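Local coordinates for protein esterase YbfF (Escherichia coli, PDB 3BF7) that probably hydrolyses ester and thioester bonds, as an alpha/beta hydrolase whose catalytic core is topped by a helical cap, at residues H23-S28 with R51-S56; G87-G92 with A232-H237; K108-D113 with P197-P202. The protein carries 1 engineered substitution. All coordinates share one frame; numbering follows the deposited sequence.

How the contacts relate
Along the chain contact 1 closes before contact 2 opens, and contact 3 is nested inside the loop that contact 2 closes. All three gather round one mixed sheet: contact 1 joins loops that follow strands 19-22 and 45-48, contact 2 sets the turn after strand 83-88 against the loop before helix 236-239, and contact 3 pairs strands 106-112 and 198-201. Contacts 1 and 2 have centres about 14 Å apart and touch through M90; contacts 2 and 3, with centres about 10 Å apart, meet where H234 is hydrogen-bonded to D113. Contacts 1 and 3 do not touch, their nearest atoms about 8 Å apart. Together they place the probable triad S89, H234 and D113 beside a putative oxyanion loop.

Contact 1. Residues H23-S28 with R51-S56; sequences HGLFGS and RNHGLS
Two irregular loops meet here, one folded as a type II turn from G24 to G27, the other as a type II' turn from H53 to S56, closest where the CA atoms of S28 and G54 are 5.0 Å apart. The first is the His-Gly loop after strand 19-22 of the alpha/beta hydrolase fold, which in relatives helps to form the oxyanion hole and probably does so here. H23 has CG between backbone N and carbonyl carbon (chi1 68°), so its imidazole folds back under its own loop: S28 N lies over the ring centre, and ND1 donates to G24 O at 2.8 Å, in the ring plane and on a carbonyl lone pair. G24 O also takes the turn bond from G27 N. H23 NE2 is hydrogen-bonded to V50 N. The H53 ring, CG anti to its carbonyl carbon, makes most of the contact. Its CG meets H23 CE1 at 3.6 Å, the two rings oblique with planes at 57°. Its edge faces the turn, CE1 lying tightly at 2.9 Å from F26 N, while L25 CD1 approaches CE1 to 3.9 Å, also in the ring plane. H53 ND1 adds a weak, bent bond to G27 O. An alanine here lacks the ND1 bond and the ring packed against H23 and L25, and would probably leave the two loops less firmly set together. F26 starts away from H53, its ring packing against helices 125-136 and 156-163, probably of the helical cap. A single water bridges the loops, donating to G27 O at 2.8 Å and accepting from G54 N.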
loop_
_atom_site.group_PDB
_atom_site.type_symbol
_atom_site.label_atom_id
_atom_site.label_comp_id
_atom_site.label_asym_id
_atom_site.label_seq_id
_atom_site.Cartn_x
_atom_site.Cartn_y
_atom_site.Cartn_z
ATOM N N HIS A 23 2.507 -1.648 1.113
ATOM C CA HIS A 23 1.930 -1.941 -0.199
ATOM C C HIS A 23 0.405 -2.077 -0.212
ATOM O O HIS A 23 -0.246 -2.062 0.835
ATOM C CB HIS A 23 2.552 -3.231 -0.737
ATOM C CG HIS A 23 2.152 -4.449 0.035
ATOM N ND1 HIS A 23 0.925 -5.056 -0.120
ATOM C CD2 HIS A 23 2.788 -5.135 1.015
ATOM C CE1 HIS A 23 0.821 -6.060 0.732
ATOM N NE2 HIS A 23 1.938 -6.130 1.434
ATOM N N GLY A 24 -0.146 -2.244 -1.414
ATOM C CA GLY A 24 -1.584 -2.371 -1.592
ATOM C C GLY A 24 -2.081 -3.789 -1.811
ATOM O O GLY A 24 -1.314 -4.752 -1.733
ATOM N N LEU A 25 -3.376 -3.915 -2.092
ATOM C CA LEU A 25 -3.996 -5.217 -2.302
ATOM C C LEU A 25 -3.282 -6.052 -3.362
ATOM O O LEU A 25 -2.952 -5.562 -4.447
ATOM C CB LEU A 25 -5.471 -5.041 -2.683
ATOM C CG LEU A 25 -6.288 -6.329 -2.838
ATOM C CD1 LEU A 25 -6.361 -7.087 -1.514
ATOM C CD2 LEU A 25 -7.682 -5.978 -3.325
ATOM N N PHE A 26 -3.058 -7.321 -3.021
ATOM C CA PHE A 26 -2.380 -8.301 -3.871
ATOM C C PHE A 26 -0.891 -8.011 -4.032
ATOM O O PHE A 26 -0.208 -8.671 -4.812
ATOM C CB PHE A 26 -3.041 -8.404 -5.256
ATOM C CG PHE A 26 -4.450 -8.940 -5.227
ATOM C CD1 PHE A 26 -4.737 -10.174 -4.644
ATOM C CD2 PHE A 26 -5.490 -8.214 -5.799
ATOM C CE1 PHE A 26 -6.042 -10.673 -4.634
ATOM C CE2 PHE A 26 -6.793 -8.707 -5.793
ATOM C CZ PHE A 26 -7.069 -9.935 -5.211
ATOM N N GLY A 27 -0.388 -7.033 -3.284
ATOM C CA GLY A 27 1.024 -6.705 -3.358
ATOM C C GLY A 27 1.849 -7.426 -2.306
ATOM O O GLY A 27 1.371 -8.346 -1.634
ATOM N N SER A 28 3.101 -6.995 -2.172
ATOM C CA SER A 28 4.045 -7.565 -1.216
ATOM C C SER A 28 5.075 -6.485 -0.905
ATOM O O SER A 28 5.099 -5.440 -1.563
ATOM C CB SER A 28 4.735 -8.790 -1.808
ATOM O OG SER A 28 5.499 -8.421 -2.942
ATOM N N ARG A 51 -0.788 -8.131 6.432
ATOM C CA ARG A 51 -1.328 -9.435 6.792
ATOM C C ARG A 51 -2.001 -10.032 5.559
ATOM O O ARG A 51 -2.553 -9.310 4.723
ATOM C CB ARG A 51 -2.339 -9.325 7.944
ATOM C CG ARG A 51 -3.552 -8.448 7.661
ATOM C CD ARG A 51 -4.656 -8.682 8.691
ATOM N NE ARG A 51 -4.192 -8.436 10.052
ATOM C CZ ARG A 51 -4.810 -8.863 11.148
ATOM N NH1 ARG A 51 -5.934 -9.565 11.060
ATOM N NH2 ARG A 51 -4.295 -8.597 12.342
ATOM N N ASN A 52 -1.920 -11.353 5.439
ATOM C CA ASN A 52 -2.511 -12.082 4.326
ATOM C C ASN A 52 -1.841 -11.835 2.979
ATOM O O ASN A 52 -2.389 -12.194 1.934
ATOM C CB ASN A 52 -4.011 -11.786 4.240
ATOM C CG ASN A 52 -4.773 -12.331 5.432
ATOM O OD1 ASN A 52 -5.548 -11.615 6.072
ATOM N ND2 ASN A 52 -4.554 -13.603 5.740
ATOM N N HIS A 53 -0.657 -11.228 3.012
ATOM C CA HIS A 53 0.130 -10.965 1.807
ATOM C C HIS A 53 1.574 -11.404 2.036
ATOM O O HIS A 53 2.024 -11.522 3.180
ATOM C CB HIS A 53 0.125 -9.471 1.447
ATOM C CG HIS A 53 -1.227 -8.940 1.084
ATOM N ND1 HIS A 53 -1.599 -8.631 -0.208
ATOM C CD2 HIS A 53 -2.309 -8.691 1.855
ATOM C CE1 HIS A 53 -2.853 -8.211 -0.216
ATOM N NE2 HIS A 53 -3.305 -8.238 1.024
ATOM N N GLY A 54 2.291 -11.636 0.939
ATOM C CA GLY A 54 3.686 -12.030 1.023
ATOM C C GLY A 54 3.924 -13.160 1.996
ATOM O O GLY A 54 3.250 -14.189 1.930
ATOM N N LEU A 55 4.886 -12.973 2.894
ATOM C CA LEU A 55 5.187 -13.989 3.885
ATOM C C LEU A 55 4.756 -13.570 5.288
ATOM O O LEU A 55 5.289 -14.057 6.284
ATOM C CB LEU A 55 6.677 -14.363 3.836
ATOM C CG LEU A 55 7.081 -15.153 2.578
ATOM C CD1 LEU A 55 8.588 -15.349 2.558
ATOM C CD2 LEU A 55 6.363 -16.503 2.531
ATOM N N SER A 56 3.794 -12.655 5.368
ATOM C CA SER A 56 3.259 -12.260 6.665
ATOM C C SER A 56 2.225 -13.308 7.075
ATOM O O SER A 56 1.755 -14.092 6.247
ATOM C CB SER A 56 2.604 -10.877 6.601
ATOM O OG SER A 56 3.534 -9.883 6.991
HETATM O O HOH W 1 1.409 -11.133 -1.722
#

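Contact 2. Residues G87-G92 with A232-H237; sequences GHSMGG and AGHWVH
H88 carries this contact, its imidazole reaching from the end of strand 83-88 with CG anti to the backbone N (chi1 174°). S89 CB sits over one face of the ring; on the opposite face H237 brings CE1 above the centre, 3.5 Å from H88 CG, in an edge-to-face pair. At the ring tip, H88 NE2 donates to H234 O at 2.8 Å, approaching from well above the carbonyl plane. The same NE2 lies over the face of the H234 ring, the two imidazoles crossing obliquely, and H88 CE1 rests over the indole face of W235, 3.4 Å from CD1. The result is a four-ring aromatic cluster that probably helps to hold the backbone and ring of H234 in place. H234 in turn, CG anti to its backbone N, holds S89 OG in its ring plane at 2.9 Å from NE2, a weak bond with a bent N-H angle of 116°. Its ND1 is hydrogen-bonded to D113 OD1, which completes what is probably the catalytic triad, with S89 on a GxSxG nucleophile elbow. S89 has the positive phi (50°) of the strained elbow, and the turn is so tight that a CB on G87 would clash with G91 O. The elbow joins strand 83-88 to helix 90-101; H88 and V236 both rest on I112 of strand 106-112, and helix 236-239 starts just after W235.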
loop_
_atom_site.group_PDB
_atom_site.type_symbol
_atom_site.label_atom_id
_atom_site.label_comp_id
_atom_site.label_asym_id
_atom_site.label_seq_id
_atom_site.Cartn_x
_atom_site.Cartn_y
_atom_site.Cartn_z
ATOM N N GLY A 87 2.086 4.689 2.262
ATOM C CA GLY A 87 1.302 3.541 1.855
ATOM C C GLY A 87 0.583 3.731 0.540
ATOM O O GLY A 87 0.089 4.823 0.230
ATOM N N HIS A 88 0.536 2.659 -0.245
ATOM C CA HIS A 88 -0.153 2.674 -1.525
ATOM C C HIS A 88 -1.502 1.968 -1.415
ATOM O O HIS A 88 -1.580 0.831 -0.936
ATOM C CB HIS A 88 0.668 1.958 -2.598
ATOM C CG HIS A 88 -0.054 1.814 -3.902
ATOM N ND1 HIS A 88 -0.333 0.589 -4.471
ATOM C CD2 HIS A 88 -0.571 2.745 -4.738
ATOM C CE1 HIS A 88 -0.993 0.774 -5.601
ATOM N NE2 HIS A 88 -1.151 2.072 -5.786
ATOM N N SER A 89 -2.557 2.654 -1.850
ATOM C CA SER A 89 -3.903 2.093 -1.879
ATOM C C SER A 89 -4.298 1.450 -0.544
ATOM O O SER A 89 -4.369 2.152 0.457
ATOM C CB SER A 89 -3.989 1.090 -3.035
ATOM O OG SER A 89 -5.291 1.056 -3.590
ATOM N N MET A 90 -4.566 0.144 -0.516
ATOM C CA MET A 90 -4.932 -0.516 0.743
ATOM C C MET A 90 -3.930 -0.163 1.850
ATOM O O MET A 90 -4.312 0.070 2.997
ATOM C CB MET A 90 -4.976 -2.037 0.550
ATOM C CG MET A 90 -5.219 -2.837 1.825
ATOM S SD MET A 90 -5.023 -4.612 1.556
ATOM C CE MET A 90 -3.222 -4.724 1.465
ATOM N N GLY A 91 -2.648 -0.132 1.493
ATOM C CA GLY A 91 -1.608 0.211 2.451
ATOM C C GLY A 91 -1.756 1.646 2.923
ATOM O O GLY A 91 -1.448 1.969 4.069
ATOM N N GLY A 92 -2.211 2.514 2.021
ATOM C CA GLY A 92 -2.442 3.904 2.367
ATOM C C GLY A 92 -3.611 3.992 3.333
ATOM O O GLY A 92 -3.602 4.812 4.250
ATOM N N ALA A 232 -0.371 9.167 -15.080
ATOM C CA ALA A 232 -0.100 7.979 -14.281
ATOM C C ALA A 232 -1.372 7.297 -13.800
ATOM O O ALA A 232 -2.349 7.955 -13.441
ATOM C CB ALA A 232 0.777 8.342 -13.088
ATOM N N GLY A 233 -1.339 5.968 -13.803
ATOM C CA GLY A 233 -2.465 5.181 -13.344
ATOM C C GLY A 233 -2.385 4.927 -11.848
ATOM O O GLY A 233 -1.675 5.626 -11.123
ATOM N N HIS A 234 -3.094 3.900 -11.394
ATOM C CA HIS A 234 -3.156 3.560 -9.977
ATOM C C HIS A 234 -1.830 3.208 -9.302
ATOM O O HIS A 234 -1.613 3.579 -8.151
ATOM C CB HIS A 234 -4.168 2.431 -9.780
ATOM C CG HIS A 234 -4.388 2.055 -8.350
ATOM N ND1 HIS A 234 -4.730 2.971 -7.377
ATOM C CD2 HIS A 234 -4.345 0.851 -7.733
ATOM C CE1 HIS A 234 -4.891 2.346 -6.224
ATOM N NE2 HIS A 234 -4.664 1.060 -6.413
ATOM N N TRP A 235 -0.954 2.478 -9.984
ATOM C CA TRP A 235 0.342 2.143 -9.394
ATOM C C TRP A 235 1.314 3.246 -9.818
ATOM O O TRP A 235 2.259 3.027 -10.581
ATOM C CB TRP A 235 0.803 0.760 -9.875
ATOM C CG TRP A 235 0.057 -0.381 -9.210
ATOM C CD1 TRP A 235 0.443 -1.083 -8.101
ATOM C CD2 TRP A 235 -1.212 -0.918 -9.601
ATOM N NE1 TRP A 235 -0.508 -2.025 -7.779
ATOM C CE2 TRP A 235 -1.533 -1.945 -8.682
ATOM C CE3 TRP A 235 -2.109 -0.632 -10.637
ATOM C CZ2 TRP A 235 -2.717 -2.687 -8.773
ATOM C CZ3 TRP A 235 -3.287 -1.372 -10.726
ATOM C CH2 TRP A 235 -3.577 -2.388 -9.797
ATOM N N VAL A 236 1.048 4.447 -9.307
ATOM C CA VAL A 236 1.829 5.641 -9.633
ATOM C C VAL A 236 3.334 5.473 -9.482
ATOM O O VAL A 236 4.102 5.903 -10.343
ATOM C CB VAL A 236 1.394 6.844 -8.761
ATOM C CG1 VAL A 236 1.925 8.139 -9.364
ATOM C CG2 VAL A 236 -0.121 6.889 -8.637
ATOM N N HIS A 237 3.750 4.856 -8.383
ATOM C CA HIS A 237 5.168 4.646 -8.110
ATOM C C HIS A 237 5.830 3.710 -9.111
ATOM O O HIS A 237 7.040 3.783 -9.333
ATOM C CB HIS A 237 5.349 4.086 -6.701
ATOM C CG HIS A 237 4.520 2.872 -6.434
ATOM N ND1 HIS A 237 3.145 2.916 -6.360
ATOM C CD2 HIS A 237 4.868 1.575 -6.264
ATOM C CE1 HIS A 237 2.680 1.696 -6.159
ATOM N NE2 HIS A 237 3.705 0.864 -6.097
#

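Contact 3. Residues K108-D113 with P197-P202; sequences KLVAID and PALFIP
D113 OD1 is gripped by two hydrogen bonds, from S206 OG and from H234 ND1, and the other carboxylate oxygen, OD2, is hydrogen-bonded to G203 N. The residue follows the end of strand 108-112, which runs parallel to strand 198-201 in the central alpha/beta hydrolase sheet, the short axes 4.7 Å apart and 16° out of line. Four backbone bonds join them. L199 uses both polar atoms of its backbone: its N donates to L109 O at 2.9 Å, and its O accepts from A111 N, both nearly along the C=O axis. A111 O then takes I201 N at 3.0 Å, and I201 O takes D113 N at 2.8 Å, this last donor standing well above the carbonyl plane where the chain turns out of the strand. CA-H...O contacts from V110 to L199 O and from F200 to A111 O fill in between. On the face bearing V110, L199 and I201, branch tips meet: V110 CG1, anti to its backbone N, touches I201 CD1 at 3.7 Å, while L199 CD2 is more loosely set, 4.2 Å from the same CG1. I112, on this face too, rests on I86 and H88 of strand 83-88. Helix 241-253 packs there, with Y251 on V110 and L199 and with V244 and I248 on I201. On the other face A111 CB approaches F200 CE2 to 3.8 Å, and F200 also touches M96 of helix 90-101. Beyond the strands, D113 OD2 comes to 3.4 Å from P202 CA. Apolar side chains thus bury the paired backbones while both carboxylate oxygens are hydrogen-bonded at the strand ends, a setting that would probably keep D113 ionised and able to orient and polarise H234, consistent with the acid of a charge relay.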
loop_
_atom_site.group_PDB
_atom_site.type_symbol
_atom_site.label_atom_id
_atom_site.label_comp_id
_atom_site.label_asym_id
_atom_site.label_seq_id
_atom_site.Cartn_x
_atom_site.Cartn_y
_atom_site.Cartn_z
ATOM N N LYS A 108 5.400 11.755 9.661
ATOM C CA LYS A 108 4.769 12.236 8.439
ATOM C C LYS A 108 3.985 11.103 7.778
ATOM O O LYS A 108 4.174 9.927 8.115
ATOM C CB LYS A 108 5.818 12.819 7.493
ATOM C CG LYS A 108 6.457 14.080 8.062
ATOM C CD LYS A 108 7.209 14.871 7.012
ATOM C CE LYS A 108 7.693 16.193 7.585
ATOM N NZ LYS A 108 8.298 17.058 6.539
ATOM N N LEU A 109 3.107 11.459 6.843
ATOM C CA LEU A 109 2.254 10.481 6.183
ATOM C C LEU A 109 2.078 10.751 4.698
ATOM O O LEU A 109 1.790 11.876 4.294
ATOM C CB LEU A 109 0.879 10.474 6.868
ATOM C CG LEU A 109 -0.220 9.520 6.381
ATOM C CD1 LEU A 109 -1.261 9.373 7.475
ATOM C CD2 LEU A 109 -0.864 10.031 5.101
ATOM N N VAL A 110 2.246 9.705 3.895
ATOM C CA VAL A 110 2.073 9.791 2.450
ATOM C C VAL A 110 1.123 8.679 2.017
ATOM O O VAL A 110 1.351 7.509 2.328
ATOM C CB VAL A 110 3.409 9.608 1.697
ATOM C CG1 VAL A 110 3.185 9.737 0.195
ATOM C CG2 VAL A 110 4.421 10.640 2.167
ATOM N N ALA A 111 0.064 9.052 1.306
ATOM C CA ALA A 111 -0.925 8.099 0.815
ATOM C C ALA A 111 -0.901 8.180 -0.706
ATOM O O ALA A 111 -1.232 9.217 -1.285
ATOM C CB ALA A 111 -2.305 8.452 1.347
ATOM N N ILE A 112 -0.511 7.082 -1.346
ATOM C CA ILE A 112 -0.401 7.027 -2.800
ATOM C C ILE A 112 -1.663 6.464 -3.449
ATOM O O ILE A 112 -2.097 5.348 -3.138
ATOM C CB ILE A 112 0.834 6.191 -3.223
ATOM C CG1 ILE A 112 2.089 6.736 -2.526
ATOM C CG2 ILE A 112 1.014 6.252 -4.733
ATOM C CD1 ILE A 112 3.351 5.934 -2.790
ATOM N N ASP A 113 -2.225 7.268 -4.351
ATOM C CA ASP A 113 -3.454 7.001 -5.101
ATOM C C ASP A 113 -4.535 6.284 -4.312
ATOM O O ASP A 113 -4.963 5.175 -4.649
ATOM C CB ASP A 113 -3.179 6.252 -6.405
ATOM C CG ASP A 113 -4.257 6.518 -7.440
ATOM O OD1 ASP A 113 -4.821 5.553 -7.992
ATOM O OD2 ASP A 113 -4.545 7.712 -7.689
ATOM N N PRO A 197 0.037 18.002 8.528
ATOM C CA PRO A 197 0.199 17.946 7.072
ATOM C C PRO A 197 0.314 16.498 6.605
ATOM O O PRO A 197 1.062 15.715 7.187
ATOM C CB PRO A 197 1.493 18.723 6.838
ATOM C CG PRO A 197 1.526 19.691 7.985
ATOM C CD PRO A 197 1.080 18.838 9.144
ATOM N N ALA A 198 -0.438 16.153 5.568
ATOM C CA ALA A 198 -0.426 14.803 5.010
ATOM C C ALA A 198 -0.343 14.922 3.498
ATOM O O ALA A 198 -1.036 15.744 2.907
ATOM C CB ALA A 198 -1.694 14.062 5.407
ATOM N N LEU A 199 0.491 14.098 2.872
ATOM C CA LEU A 199 0.649 14.145 1.425
ATOM C C LEU A 199 -0.115 13.042 0.712
ATOM O O LEU A 199 0.008 11.865 1.058
ATOM C CB LEU A 199 2.132 14.043 1.041
ATOM C CG LEU A 199 2.435 14.038 -0.465
ATOM C CD1 LEU A 199 2.071 15.390 -1.066
ATOM C CD2 LEU A 199 3.910 13.728 -0.698
ATOM N N PHE A 200 -0.913 13.438 -0.273
ATOM C CA PHE A 200 -1.662 12.504 -1.099
ATOM C C PHE A 200 -1.084 12.628 -2.501
ATOM O O PHE A 200 -0.903 13.739 -3.005
ATOM C CB PHE A 200 -3.150 12.844 -1.105
ATOM C CG PHE A 200 -3.830 12.527 0.186
ATOM C CD1 PHE A 200 -3.629 13.330 1.305
ATOM C CD2 PHE A 200 -4.599 11.375 0.314
ATOM C CE1 PHE A 200 -4.179 12.985 2.538
ATOM C CE2 PHE A 200 -5.152 11.021 1.544
ATOM C CZ PHE A 200 -4.940 11.827 2.656
ATOM N N ILE A 201 -0.777 11.492 -3.116
ATOM C CA ILE A 201 -0.204 11.476 -4.458
ATOM C C ILE A 201 -1.091 10.671 -5.400
ATOM O O ILE A 201 -0.928 9.454 -5.544
ATOM C CB ILE A 201 1.218 10.861 -4.454
ATOM C CG1 ILE A 201 2.112 11.616 -3.466
ATOM C CG2 ILE A 201 1.823 10.931 -5.855
ATOM C CD1 ILE A 201 3.501 11.023 -3.309
ATOM N N PRO A 202 -2.055 11.341 -6.045
ATOM C CA PRO A 202 -2.957 10.660 -6.976
ATOM C C PRO A 202 -2.355 10.508 -8.369
ATOM O O PRO A 202 -1.490 11.289 -8.782
ATOM C CB PRO A 202 -4.179 11.583 -7.029
ATOM C CG PRO A 202 -4.034 12.479 -5.828
ATOM C CD PRO A 202 -2.558 12.687 -5.730
#